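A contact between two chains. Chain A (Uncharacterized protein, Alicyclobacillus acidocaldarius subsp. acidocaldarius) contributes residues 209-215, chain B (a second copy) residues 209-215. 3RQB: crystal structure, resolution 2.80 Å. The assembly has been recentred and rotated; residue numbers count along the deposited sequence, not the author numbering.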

# COMPACT_ATOMS: atom_id res chain seq x y z
N VAL A 209 -6.68 9.34 3.14
CA VAL A 209 -5.64 9.44 4.14
C VAL A 209 -4.34 8.90 3.56
O VAL A 209 -3.25 9.44 3.80
CB VAL A 209 -6.03 8.67 5.42
CG1 VAL A 209 -7.43 9.06 5.85
CG2 VAL A 209 -5.94 7.16 5.21
N THR A 210 -4.45 7.83 2.80
CA THR A 210 -3.26 7.18 2.33
C THR A 210 -3.47 6.44 1.01
O THR A 210 -4.55 5.91 0.72
CB THR A 210 -2.70 6.25 3.41
OG1 THR A 210 -1.33 5.94 3.11
CG2 THR A 210 -3.52 4.98 3.51
N PHE A 211 -2.40 6.43 0.21
CA PHE A 211 -2.45 6.02 -1.20
C PHE A 211 -1.14 5.34 -1.58
O PHE A 211 -0.06 5.74 -1.12
CB PHE A 211 -2.67 7.26 -2.06
CG PHE A 211 -2.72 6.99 -3.54
CD1 PHE A 211 -3.34 5.84 -4.03
CD2 PHE A 211 -2.18 7.91 -4.43
CE1 PHE A 211 -3.39 5.60 -5.42
CE2 PHE A 211 -2.23 7.68 -5.81
CZ PHE A 211 -2.84 6.53 -6.30
N THR A 212 -1.24 4.30 -2.41
CA THR A 212 -0.06 3.50 -2.75
C THR A 212 -0.07 3.09 -4.23
O THR A 212 -1.08 2.62 -4.76
CB THR A 212 0.09 2.24 -1.83
OG1 THR A 212 0.25 2.64 -0.45
CG2 THR A 212 1.28 1.40 -2.24
N VAL A 213 1.06 3.28 -4.90
CA VAL A 213 1.21 2.82 -6.27
C VAL A 213 2.45 1.96 -6.44
O VAL A 213 3.56 2.40 -6.16
CB VAL A 213 1.32 3.98 -7.27
CG1 VAL A 213 1.68 3.44 -8.65
CG2 VAL A 213 0.03 4.76 -7.31
N TYR A 214 2.26 0.72 -6.88
CA TYR A 214 3.38 -0.10 -7.27
C TYR A 214 3.44 0.04 -8.78
O TYR A 214 2.41 0.04 -9.45
CB TYR A 214 3.12 -1.55 -6.89
CG TYR A 214 3.08 -1.81 -5.41
CD1 TYR A 214 3.69 -0.94 -4.52
CD2 TYR A 214 2.43 -2.93 -4.89
CE1 TYR A 214 3.66 -1.18 -3.15
CE2 TYR A 214 2.40 -3.18 -3.52
CZ TYR A 214 3.02 -2.30 -2.65
OH TYR A 214 2.99 -2.54 -1.28
N PHE A 215 4.64 0.17 -9.34
CA PHE A 215 4.76 0.19 -10.79
C PHE A 215 5.25 -1.17 -11.26
O PHE A 215 6.45 -1.44 -11.21
CB PHE A 215 5.80 1.22 -11.21
CG PHE A 215 5.41 2.62 -10.90
CD1 PHE A 215 4.46 3.26 -11.66
CD2 PHE A 215 6.01 3.31 -9.87
CE1 PHE A 215 4.09 4.57 -11.39
CE2 PHE A 215 5.65 4.61 -9.59
CZ PHE A 215 4.69 5.24 -10.35
N VAL B 209 10.62 -5.24 -0.62
CA VAL B 209 10.98 -3.84 -0.59
C VAL B 209 10.01 -3.02 0.26
O VAL B 209 10.42 -2.15 1.04
CB VAL B 209 10.96 -3.28 -2.01
CG1 VAL B 209 11.10 -1.75 -1.99
CG2 VAL B 209 12.06 -3.94 -2.82
N THR B 210 8.72 -3.31 0.11
CA THR B 210 7.69 -2.53 0.78
C THR B 210 6.43 -3.35 1.08
O THR B 210 6.05 -4.27 0.35
CB THR B 210 7.31 -1.29 -0.04
OG1 THR B 210 6.33 -0.52 0.68
CG2 THR B 210 6.77 -1.69 -1.38
N PHE B 211 5.78 -2.99 2.19
CA PHE B 211 4.66 -3.73 2.72
C PHE B 211 3.64 -2.72 3.24
O PHE B 211 4.00 -1.84 4.02
CB PHE B 211 5.21 -4.63 3.82
CG PHE B 211 4.17 -5.36 4.63
CD1 PHE B 211 3.57 -6.51 4.15
CD2 PHE B 211 3.83 -4.91 5.90
CE1 PHE B 211 2.62 -7.19 4.91
CE2 PHE B 211 2.89 -5.58 6.66
CZ PHE B 211 2.28 -6.73 6.17
N THR B 212 2.39 -2.82 2.79
CA THR B 212 1.33 -1.94 3.29
C THR B 212 0.19 -2.76 3.90
O THR B 212 -0.10 -3.86 3.45
CB THR B 212 0.75 -1.00 2.19
OG1 THR B 212 1.73 -0.03 1.82
CG2 THR B 212 -0.46 -0.26 2.70
N VAL B 213 -0.41 -2.22 4.96
CA VAL B 213 -1.58 -2.85 5.58
C VAL B 213 -2.64 -1.84 6.06
O VAL B 213 -2.36 -0.87 6.77
CB VAL B 213 -1.20 -3.76 6.76
CG1 VAL B 213 -0.50 -2.95 7.84
CG2 VAL B 213 -2.43 -4.44 7.33
N TYR B 214 -3.89 -2.11 5.69
CA TYR B 214 -4.99 -1.28 6.13
C TYR B 214 -5.79 -2.09 7.14
O TYR B 214 -6.13 -3.25 6.86
CB TYR B 214 -5.88 -0.94 4.94
CG TYR B 214 -5.21 -0.13 3.85
CD1 TYR B 214 -3.98 0.50 4.08
CD2 TYR B 214 -5.81 0.04 2.62
CE1 TYR B 214 -3.38 1.26 3.10
CE2 TYR B 214 -5.22 0.79 1.63
CZ TYR B 214 -4.00 1.40 1.87
OH TYR B 214 -3.42 2.15 0.88
N PHE B 215 -6.09 -1.52 8.31
CA PHE B 215 -6.95 -2.27 9.23
C PHE B 215 -8.39 -1.82 9.03
O PHE B 215 -8.79 -0.79 9.56
CB PHE B 215 -6.60 -1.94 10.68
CG PHE B 215 -5.15 -2.13 11.01
CD1 PHE B 215 -4.70 -3.33 11.55
CD2 PHE B 215 -4.24 -1.10 10.82
CE1 PHE B 215 -3.37 -3.51 11.87
CE2 PHE B 215 -2.91 -1.27 11.13
CZ PHE B 215 -2.47 -2.48 11.66
O HOH W 1 -1.34 3.49 1.78
O HOH W 2 3.90 -0.99 0.74

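The same strand from two copies of the protein, residues 210-215, packs against itself. The two strands run in roughly opposite directions, with 143° between their N-to-C directions. Their axes come no closer than 9.6 Å. That is too far for backbone pairing, so side chains and water fill the gap. The register is nearly symmetric. A:Thr212 faces B:Thr212, with their CA atoms 8.2 Å apart. A:Thr210 lies across from B:Tyr214, and A:Tyr214 from B:Thr210, each with CA to CA at 9.4 Å.

The nonpolar contacts follow this register. A:Thr210 CG2 lies 3.7 Å from B:Tyr214 CE1, and B:Thr210 CG2 lies 3.6 Å from A:Tyr214 CE1. Each is a van der Waals contact between a methyl group and an aromatic ring. The CA-to-CB bonds of A:Thr210, A:Thr212, B:Thr210 and B:Thr212 point toward the partner strand. Those of A:Tyr214 and B:Tyr214 point sideways, but the long side chains bring their ends nearer. A:Tyr214 and B:Tyr214 have the most surface covered by the other stretch, in a contact that buries 250 Å², both sides summed. The CA-to-CB bonds of A:Phe211 and B:Phe211 point away.

No direct hydrogen bond joins the stretches. At the centre, A:Thr212 OG1 and B:Thr212 OG1 are 3.8 Å apart. Water makes the polar links instead. Water 1 hydrogen-bonds to A:Thr210 OG1 at 2.8 Å, A:Thr212 OG1 at 2.9 Å and B:Tyr214 OH at 2.6 Å. Water 2 repeats the pattern with the chains exchanged: it hydrogen-bonds to B:Thr210 OG1 at 2.5 Å, B:Thr212 OG1 at 2.6 Å and A:Tyr214 OH at 2.7 Å. Each water thus ties two threonines of one strand to a tyrosine of the other. This gives the buried hydroxyls polar partners where the chains meet.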